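Local coordinates for protein yncA (Salmonella typhimurium, PDB 3DR6) that probably transfers an acetyl group from acetyl-CoA to an acceptor, as a putative N-acetyltransferase of the GNAT family, at residues 18-23 / 66-71; 99-104 / 135-140; 122-127 / 154-159. One frame throughout, in Å; residues are numbered along the deposited sequence.

Contact 1: 18-23 / 66-71; sequences TEIYNH and TGYASF
Helix 14-27 packs on the central sheet of the GNAT fold here, with Ile20 and Tyr21 set against Tyr68 of strand 64-73. The helix crosses the strand almost at a right angle (82°), the two short axes 8.9 Å apart at their closest. Such a crossing gives the helix little length along the strand, and the contact comes down to three side chains and a patch of backbone. Ile20 points toward the strand and divides its work between its two branches. With CG2 anti to the backbone N, that methyl lies against the edge of the Tyr68 ring, its nearest ring atom being CE1 of Tyr68 at 3.8 Å. The other branch carries Ile20 CD1 down to the backbone, 3.9 Å from Gly67 N. Tyr68 rises from the strand past Ile20, the two side chains running in opposite directions, and its hydroxyl reaches the next residue of the helix. Tyr68 OH sits 3.4 Å from Tyr21 CD1 at the edge of that ring, near its plane, and 3.5 Å from Tyr21 CB. The rings therefore meet oxygen to edge and not face to face. Beyond the contact, Tyr21 makes a cation-pi interaction with Arg42 of helix 39-52, while Ile20 also touches Tyr89 on the adjoining strand. No hydrogen bond joins the two segments: the helix meets the strand here through buried apolar contacts, and the approach of Tyr68 OH to carbon atoms of Tyr21 is one of packing.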
loop_
_atom_site.group_PDB
_atom_site.type_symbol
_atom_site.label_atom_id
_atom_site.label_comp_id
_atom_site.label_asym_id
_atom_site.label_seq_id
_atom_site.Cartn_x
_atom_site.Cartn_y
_atom_site.Cartn_z
ATOM N N THR C 18 -22.344 5.630 -5.031
ATOM C CA THR C 18 -21.826 5.536 -6.398
ATOM C C THR C 18 -21.659 6.915 -7.031
ATOM O O THR C 18 -20.620 7.195 -7.639
ATOM C CB THR C 18 -22.733 4.649 -7.295
ATOM O OG1 THR C 18 -22.872 3.351 -6.702
ATOM C CG2 THR C 18 -22.143 4.492 -8.707
ATOM N N GLU C 19 -22.667 7.778 -6.891
ATOM C CA GLU C 19 -22.559 9.142 -7.422
ATOM C C GLU C 19 -21.375 9.884 -6.819
ATOM O O GLU C 19 -20.618 10.517 -7.534
ATOM C CB GLU C 19 -23.818 9.950 -7.139
ATOM C CG GLU C 19 -24.992 9.577 -7.964
ATOM C CD GLU C 19 -26.123 10.582 -7.786
ATOM O OE1 GLU C 19 -26.010 11.454 -6.884
ATOM O OE2 GLU C 19 -27.111 10.493 -8.545
ATOM N N ILE C 20 -21.243 9.814 -5.495
ATOM C CA ILE C 20 -20.170 10.513 -4.794
ATOM C C ILE C 20 -18.791 9.939 -5.190
ATOM O O ILE C 20 -17.847 10.706 -5.423
ATOM C CB ILE C 20 -20.368 10.494 -3.265
ATOM C CG1 ILE C 20 -21.642 11.263 -2.890
ATOM C CG2 ILE C 20 -19.151 11.092 -2.571
ATOM C CD1 ILE C 20 -22.226 10.913 -1.507
ATOM N N TYR C 21 -18.694 8.605 -5.246
ATOM C CA TYR C 21 -17.461 7.899 -5.693
ATOM C C TYR C 21 -17.033 8.346 -7.099
ATOM O O TYR C 21 -15.864 8.727 -7.318
ATOM C CB TYR C 21 -17.670 6.369 -5.673
ATOM C CG TYR C 21 -16.467 5.581 -6.147
ATOM C CD1 TYR C 21 -15.477 5.206 -5.244
ATOM C CD2 TYR C 21 -16.312 5.219 -7.495
ATOM C CE1 TYR C 21 -14.367 4.486 -5.670
ATOM C CE2 TYR C 21 -15.193 4.478 -7.924
ATOM C CZ TYR C 21 -14.231 4.123 -6.992
ATOM O OH TYR C 21 -13.097 3.410 -7.363
ATOM N N ASN C 22 -17.977 8.295 -8.040
ATOM C CA ASN C 22 -17.735 8.696 -9.434
ATOM C C ASN C 22 -17.354 10.158 -9.582
ATOM O O ASN C 22 -16.493 10.485 -10.400
ATOM C CB ASN C 22 -18.947 8.365 -10.318
ATOM C CG ASN C 22 -19.076 6.875 -10.576
ATOM O OD1 ASN C 22 -18.109 6.121 -10.410
ATOM N ND2 ASN C 22 -20.271 6.440 -10.995
ATOM N N HIS C 23 -17.982 11.026 -8.792
ATOM C CA HIS C 23 -17.546 12.420 -8.727
ATOM C C HIS C 23 -16.064 12.518 -8.314
ATOM O O HIS C 23 -15.274 13.225 -8.962
ATOM C CB HIS C 23 -18.390 13.253 -7.764
ATOM C CG HIS C 23 -17.783 14.590 -7.476
ATOM N ND1 HIS C 23 -17.061 14.848 -6.332
ATOM C CD2 HIS C 23 -17.702 15.708 -8.232
ATOM C CE1 HIS C 23 -16.593 16.083 -6.381
ATOM N NE2 HIS C 23 -16.981 16.630 -7.518
ATOM N N THR C 66 -25.205 12.988 1.978
ATOM C CA THR C 66 -24.316 14.129 1.693
ATOM C C THR C 66 -22.829 13.750 1.669
ATOM O O THR C 66 -21.953 14.567 1.303
ATOM C CB THR C 66 -24.523 15.236 2.743
ATOM O OG1 THR C 66 -24.373 14.657 4.040
ATOM C CG2 THR C 66 -25.922 15.864 2.631
ATOM N N GLY C 67 -22.531 12.517 2.081
ATOM C CA GLY C 67 -21.153 12.036 2.151
ATOM C C GLY C 67 -21.105 10.600 2.618
ATOM O O GLY C 67 -22.095 10.063 3.117
ATOM N N TYR C 68 -19.946 9.970 2.465
ATOM C CA TYR C 68 -19.767 8.638 3.000
ATOM C C TYR C 68 -18.315 8.401 3.408
ATOM O O TYR C 68 -17.395 9.127 2.974
ATOM C CB TYR C 68 -20.261 7.561 2.015
ATOM C CG TYR C 68 -19.309 7.198 0.879
ATOM C CD1 TYR C 68 -19.327 7.904 -0.333
ATOM C CD2 TYR C 68 -18.415 6.125 1.005
ATOM C CE1 TYR C 68 -18.481 7.565 -1.372
ATOM C CE2 TYR C 68 -17.555 5.778 -0.040
ATOM C CZ TYR C 68 -17.594 6.500 -1.219
ATOM O OH TYR C 68 -16.750 6.153 -2.260
ATOM N N ALA C 69 -18.123 7.392 4.251
ATOM C CA ALA C 69 -16.789 7.061 4.769
ATOM C C ALA C 69 -16.677 5.559 4.992
ATOM O O ALA C 69 -17.661 4.883 5.335
ATOM C CB ALA C 69 -16.512 7.814 6.060
ATOM N N SER C 70 -15.476 5.040 4.784
ATOM C CA SER C 70 -15.199 3.626 5.070
ATOM C C SER C 70 -13.710 3.482 5.361
ATOM O O SER C 70 -12.952 4.444 5.200
ATOM C CB SER C 70 -15.590 2.749 3.865
ATOM O OG SER C 70 -15.576 1.369 4.222
ATOM N N PHE C 71 -13.298 2.301 5.808
ATOM C CA PHE C 71 -11.880 1.962 5.747
ATOM C C PHE C 71 -11.705 0.543 5.262
ATOM O O PHE C 71 -12.639 -0.299 5.356
ATOM C CB PHE C 71 -11.147 2.232 7.076
ATOM C CG PHE C 71 -11.633 1.413 8.252
ATOM C CD1 PHE C 71 -11.376 0.037 8.316
ATOM C CD2 PHE C 71 -12.295 2.037 9.320
ATOM C CE1 PHE C 71 -11.795 -0.729 9.425
ATOM C CE2 PHE C 71 -12.721 1.283 10.448
ATOM C CZ PHE C 71 -12.471 -0.106 10.487
#

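Contact 2: 99-104 / 135-140; sequences LGRKLL and HSLGFT
Arg101 grips Ser136 side-on with two nitrogens, one taking a side-chain oxygen and the other a backbone oxygen of the same residue. Arg101 NE donates to Ser136 OG at 2.9 Å, a fairly straight bond (158°) that lies close to the guanidinium plane. Arg101 NH2 donates to Ser136 O at 2.8 Å, but this bond is more bent (139°), and the nitrogen stands above the carbonyl plane. The arginine chain, extended from CG to NE, reaches across from the helix, and the two bonds fix the rotation of its flat end. Over the rim of one face of that group lies Leu137 CD2, 3.6 Å from Arg101 NH2. Ser136 OG has a second partner in Leu133 O, which ties the gripped hydroxyl back to helix 128-135. That helix ends in a Schellman motif, with Gly138 as the C-prime residue at positive phi, Phe139 N bonded to His134 O and Gly138 N to His135 O. The reversal turns the chain toward strand 140-151; Leu137, just before the glycine, points to helix 99-113. Its other branch, Leu137 CD1, packs 3.6 Å from Leu104 CD2. Leu104 CG, anti to the backbone N (chi1 -177°), carries the side chain toward the loop, where Leu104 CD2 lies 4.1 Å from Phe139 CE1, the two side chains tip to tip. Phe139 leans on Met161 and Leu163 of strand 154-164, and its ring meets His134 edge-to-face.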
loop_
_atom_site.group_PDB
_atom_site.type_symbol
_atom_site.label_atom_id
_atom_site.label_comp_id
_atom_site.label_asym_id
_atom_site.label_seq_id
_atom_site.Cartn_x
_atom_site.Cartn_y
_atom_site.Cartn_z
ATOM N N LEU C 99 -18.468 18.212 7.207
ATOM C CA LEU C 99 -18.926 16.808 7.177
ATOM C C LEU C 99 -17.765 15.829 7.150
ATOM O O LEU C 99 -17.830 14.788 7.768
ATOM C CB LEU C 99 -19.847 16.525 5.986
ATOM C CG LEU C 99 -21.181 17.260 5.999
ATOM C CD1 LEU C 99 -21.836 17.126 4.624
ATOM C CD2 LEU C 99 -22.093 16.729 7.123
ATOM N N GLY C 100 -16.721 16.150 6.384
ATOM C CA GLY C 100 -15.554 15.283 6.305
ATOM C C GLY C 100 -14.993 14.939 7.682
ATOM O O GLY C 100 -14.706 13.762 7.984
ATOM N N ARG C 101 -14.838 15.964 8.517
ATOM C CA ARG C 101 -14.233 15.753 9.840
ATOM C C ARG C 101 -15.158 14.915 10.724
ATOM O O ARG C 101 -14.713 14.032 11.461
ATOM C CB ARG C 101 -13.925 17.091 10.517
ATOM C CG ARG C 101 -13.047 16.938 11.771
ATOM C CD ARG C 101 -12.897 18.236 12.555
ATOM N NE ARG C 101 -11.906 18.075 13.631
ATOM C CZ ARG C 101 -12.102 17.416 14.772
ATOM N NH1 ARG C 101 -13.262 16.813 15.045
ATOM N NH2 ARG C 101 -11.114 17.341 15.657
ATOM N N LYS C 102 -16.454 15.211 10.663
ATOM C CA LYS C 102 -17.445 14.467 11.452
ATOM C C LYS C 102 -17.510 12.983 11.056
ATOM O O LYS C 102 -17.576 12.107 11.928
ATOM C CB LYS C 102 -18.818 15.124 11.338
ATOM C CG LYS C 102 -18.882 16.494 12.065
ATOM C CD LYS C 102 -20.236 17.172 11.900
ATOM C CE LYS C 102 -20.267 18.468 12.702
ATOM N NZ LYS C 102 -21.486 19.303 12.412
ATOM N N LEU C 103 -17.510 12.721 9.742
ATOM C CA LEU C 103 -17.421 11.361 9.213
ATOM C C LEU C 103 -16.156 10.656 9.700
ATOM O O LEU C 103 -16.205 9.517 10.169
ATOM C CB LEU C 103 -17.439 11.371 7.673
ATOM C CG LEU C 103 -18.870 11.532 7.138
ATOM C CD1 LEU C 103 -18.854 11.871 5.646
ATOM C CD2 LEU C 103 -19.684 10.245 7.441
ATOM N N LEU C 104 -15.033 11.348 9.580
ATOM C CA LEU C 104 -13.745 10.764 9.952
ATOM C C LEU C 104 -13.689 10.443 11.455
ATOM O O LEU C 104 -13.186 9.390 11.839
ATOM C CB LEU C 104 -12.569 11.642 9.493
ATOM C CG LEU C 104 -11.177 11.061 9.784
ATOM C CD1 LEU C 104 -11.010 9.616 9.271
ATOM C CD2 LEU C 104 -10.089 11.981 9.187
ATOM N N HIS C 135 -4.674 16.948 11.029
ATOM C CA HIS C 135 -3.943 17.417 12.217
ATOM C C HIS C 135 -4.898 17.678 13.386
ATOM O O HIS C 135 -4.567 17.384 14.552
ATOM C CB HIS C 135 -3.186 18.715 11.921
ATOM C CG HIS C 135 -1.856 18.519 11.258
ATOM N ND1 HIS C 135 -0.933 17.581 11.677
ATOM C CD2 HIS C 135 -1.276 19.183 10.227
ATOM C CE1 HIS C 135 0.143 17.654 10.909
ATOM N NE2 HIS C 135 -0.032 18.632 10.034
ATOM N N SER C 136 -6.080 18.211 13.068
ATOM C CA SER C 136 -7.069 18.569 14.088
ATOM C C SER C 136 -7.679 17.345 14.770
ATOM O O SER C 136 -8.353 17.484 15.810
ATOM C CB SER C 136 -8.195 19.451 13.507
ATOM O OG SER C 136 -9.209 18.687 12.877
ATOM N N LEU C 137 -7.462 16.165 14.180
ATOM C CA LEU C 137 -7.888 14.901 14.773
ATOM C C LEU C 137 -6.709 14.086 15.312
ATOM O O LEU C 137 -6.860 12.897 15.674
ATOM C CB LEU C 137 -8.702 14.079 13.761
ATOM C CG LEU C 137 -10.200 14.375 13.587
ATOM C CD1 LEU C 137 -10.717 13.836 12.247
ATOM C CD2 LEU C 137 -11.029 13.813 14.742
ATOM N N GLY C 138 -5.538 14.709 15.368
ATOM C CA GLY C 138 -4.411 14.079 16.019
ATOM C C GLY C 138 -3.523 13.287 15.077
ATOM O O GLY C 138 -2.551 12.674 15.535
ATOM N N PHE C 139 -3.831 13.329 13.773
ATOM C CA PHE C 139 -2.966 12.678 12.761
ATOM C C PHE C 139 -1.636 13.423 12.643
ATOM O O PHE C 139 -1.587 14.654 12.810
ATOM C CB PHE C 139 -3.649 12.650 11.377
ATOM C CG PHE C 139 -4.717 11.600 11.237
ATOM C CD1 PHE C 139 -6.002 11.800 11.808
ATOM C CD2 PHE C 139 -4.485 10.433 10.487
ATOM C CE1 PHE C 139 -7.002 10.803 11.669
ATOM C CE2 PHE C 139 -5.481 9.453 10.346
ATOM C CZ PHE C 139 -6.730 9.635 10.927
ATOM N N THR C 140 -0.572 12.686 12.313
ATOM C CA THR C 140 0.702 13.320 11.987
ATOM C C THR C 140 1.209 12.849 10.607
ATOM O O THR C 140 0.910 11.714 10.157
ATOM C CB THR C 140 1.761 13.025 13.061
ATOM O OG1 THR C 140 1.888 11.613 13.209
ATOM C CG2 THR C 140 1.357 13.609 14.410
#

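Contact 3: 122-127 / 154-159; sequences GIESQN and RWLDLT
Ile123 and Thr159 form an antiparallel hydrogen-bonded pair, with Ile123 N to Thr159 O at 2.8 Å and Thr159 N to Ile123 O at 2.7 Å, both nearly straight. From Glu124 the chain leaves strand 118-124 in a type I turn to Asn127, yet Ser125 N still reaches Asp157 O (3.0 Å), from above the carbonyl plane. Side chains add further links along the turn. Ser125 OG lies 2.8 Å from Thr159 OG1, and Gln126, bent at chi2 (75°), brings NE2 to Asp157 OD2 at 3.1 Å. Asp157 OD2 is approached from above the carboxylate plane. Glu124 extends its carboxylate to Arg154, where Glu124 OE2 and Arg154 NH1 form a long, weak salt bridge of 3.4 Å. One water gathers the polar ends, donating to Glu124 OE2 and Gln126 OE1 and accepting from Asp157 N; another bridges Ser125 O and Thr159 OG1. Further out, Gln144 of strand 140-151 bonds both Ser125 OG (through OE1) and Thr159 OG1 (through NE2), and Gln147 N holds Asp157 OD1. Strand 154-164 lies between strands 118-124 and 140-151, helix 128-135 packs on Ile123, and Trp155 stacks on His117 of the second subunit.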
loop_
_atom_site.group_PDB
_atom_site.type_symbol
_atom_site.label_atom_id
_atom_site.label_comp_id
_atom_site.label_asym_id
_atom_site.label_seq_id
_atom_site.Cartn_x
_atom_site.Cartn_y
_atom_site.Cartn_z
ATOM N N GLY C 122 -4.207 8.719 3.058
ATOM C CA GLY C 122 -3.402 9.015 1.862
ATOM C C GLY C 122 -3.984 10.293 1.278
ATOM O O GLY C 122 -5.178 10.349 0.941
ATOM N N ILE C 123 -3.164 11.336 1.208
ATOM C CA ILE C 123 -3.629 12.677 0.881
ATOM C C ILE C 123 -2.710 13.244 -0.205
ATOM O O ILE C 123 -1.480 13.121 -0.112
ATOM C CB ILE C 123 -3.589 13.607 2.158
ATOM C CG1 ILE C 123 -4.384 13.021 3.330
ATOM C CG2 ILE C 123 -4.084 15.016 1.817
ATOM C CD1 ILE C 123 -4.107 13.750 4.669
ATOM N N GLU C 124 -3.287 13.827 -1.267
ATOM C CA GLU C 124 -2.437 14.534 -2.242
ATOM C C GLU C 124 -1.682 15.635 -1.495
ATOM O O GLU C 124 -2.285 16.374 -0.732
ATOM C CB GLU C 124 -3.249 15.139 -3.372
ATOM C CG GLU C 124 -2.326 15.526 -4.532
ATOM C CD GLU C 124 -2.887 16.577 -5.420
ATOM O OE1 GLU C 124 -4.021 17.050 -5.166
ATOM O OE2 GLU C 124 -2.181 16.920 -6.404
ATOM N N SER C 125 -0.373 15.743 -1.707
ATOM C CA SER C 125 0.470 16.536 -0.818
ATOM C C SER C 125 0.114 18.030 -0.804
ATOM O O SER C 125 0.381 18.734 0.191
ATOM C CB SER C 125 1.939 16.357 -1.154
ATOM O OG SER C 125 2.342 15.000 -1.020
ATOM N N GLN C 126 -0.509 18.482 -1.888
ATOM C CA GLN C 126 -0.861 19.886 -2.047
ATOM C C GLN C 126 -2.210 20.270 -1.389
ATOM O O GLN C 126 -2.553 21.480 -1.276
ATOM C CB GLN C 126 -0.760 20.275 -3.537
ATOM C CG GLN C 126 0.726 20.242 -4.089
ATOM C CD GLN C 126 1.327 18.799 -4.362
ATOM O OE1 GLN C 126 0.645 17.761 -4.238
ATOM N NE2 GLN C 126 2.617 18.760 -4.746
ATOM N N ASN C 127 -2.934 19.258 -0.886
ATOM C CA ASN C 127 -4.238 19.450 -0.216
ATOM C C ASN C 127 -4.071 19.899 1.244
ATOM O O ASN C 127 -4.210 19.112 2.206
ATOM C CB ASN C 127 -5.114 18.194 -0.346
ATOM C CG ASN C 127 -6.573 18.428 0.048
ATOM O OD1 ASN C 127 -6.930 19.431 0.682
ATOM N ND2 ASN C 127 -7.411 17.476 -0.295
ATOM N N ARG C 154 -0.528 14.740 -15.035
ATOM C CA ARG C 154 0.568 15.137 -14.143
ATOM C C ARG C 154 0.960 14.066 -13.129
ATOM O O ARG C 154 0.114 13.291 -12.692
ATOM C CB ARG C 154 0.249 16.467 -13.439
ATOM C CG ARG C 154 -0.661 16.408 -12.228
ATOM C CD ARG C 154 -1.017 17.828 -11.753
ATOM N NE ARG C 154 -1.777 17.746 -10.508
ATOM C CZ ARG C 154 -3.100 17.686 -10.475
ATOM N NH1 ARG C 154 -3.729 17.598 -9.325
ATOM N NH2 ARG C 154 -3.788 17.743 -11.613
ATOM N N TRP C 155 2.242 14.030 -12.761
ATOM C CA TRP C 155 2.672 13.183 -11.633
ATOM C C TRP C 155 2.162 13.806 -10.353
ATOM O O TRP C 155 2.166 15.048 -10.220
ATOM C CB TRP C 155 4.197 13.062 -11.572
ATOM C CG TRP C 155 4.780 12.403 -12.806
ATOM C CD1 TRP C 155 5.589 12.980 -13.733
ATOM C CD2 TRP C 155 4.596 11.036 -13.215
ATOM N NE1 TRP C 155 5.920 12.064 -14.704
ATOM C CE2 TRP C 155 5.318 10.863 -14.416
ATOM C CE3 TRP C 155 3.868 9.945 -12.685
ATOM C CZ2 TRP C 155 5.362 9.622 -15.115
ATOM C CZ3 TRP C 155 3.908 8.704 -13.379
ATOM C CH2 TRP C 155 4.650 8.564 -14.577
ATOM N N LEU C 156 1.693 12.965 -9.438
ATOM C CA LEU C 156 1.124 13.403 -8.171
ATOM C C LEU C 156 1.994 12.979 -6.999
ATOM O O LEU C 156 2.569 11.861 -7.010
ATOM C CB LEU C 156 -0.284 12.811 -7.981
ATOM C CG LEU C 156 -1.337 13.085 -9.050
ATOM C CD1 LEU C 156 -2.641 12.380 -8.667
ATOM C CD2 LEU C 156 -1.564 14.587 -9.228
ATOM N N ASP C 157 2.074 13.862 -5.989
ATOM C CA ASP C 157 2.808 13.580 -4.750
ATOM C C ASP C 157 1.828 13.098 -3.679
ATOM O O ASP C 157 0.684 13.604 -3.580
ATOM C CB ASP C 157 3.543 14.821 -4.245
ATOM C CG ASP C 157 4.490 15.422 -5.295
ATOM O OD1 ASP C 157 4.876 14.748 -6.283
ATOM O OD2 ASP C 157 4.832 16.616 -5.119
ATOM N N LEU C 158 2.274 12.119 -2.896
ATOM C CA LEU C 158 1.414 11.519 -1.859
ATOM C C LEU C 158 1.952 11.841 -0.473
ATOM O O LEU C 158 3.146 11.647 -0.193
ATOM C CB LEU C 158 1.371 9.997 -2.026
ATOM C CG LEU C 158 0.552 9.215 -0.982
ATOM C CD1 LEU C 158 -0.902 9.623 -1.069
ATOM C CD2 LEU C 158 0.662 7.714 -1.235
ATOM N N THR C 159 1.059 12.293 0.393
ATOM C CA THR C 159 1.364 12.421 1.807
ATOM C C THR C 159 0.624 11.291 2.536
ATOM O O THR C 159 -0.557 11.043 2.271
ATOM C CB THR C 159 0.921 13.817 2.321
ATOM O OG1 THR C 159 1.735 14.813 1.680
ATOM C CG2 THR C 159 1.076 13.947 3.835
HETATM O O HOH W 1 0.438 16.323 -6.282
HETATM O O HOH W 2 2.113 17.886 2.082
#

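Contacts 1 and 3 both reach the one mixed sheet, while contact 2 joins helix 99-113, packed on it, to the end of helix 128-135; centres are 17 to 19 Å apart. Contact 1 closes before the other two begin; contacts 2 and 3 interleave along the chain. Contacts 1 and 2 touch through Leu99 and Leu103, which pack against strand 64-73, so helices 99-113 and 14-27 pack on opposite faces of the sheet there. Contact 3 stays about 10 Å from contact 1 and 7 Å from contact 2 at the nearest atoms. With contact 3 pairing strands 118-124 and 154-164, N- and C-terminal parts of the GNAT fold meet on one sheet.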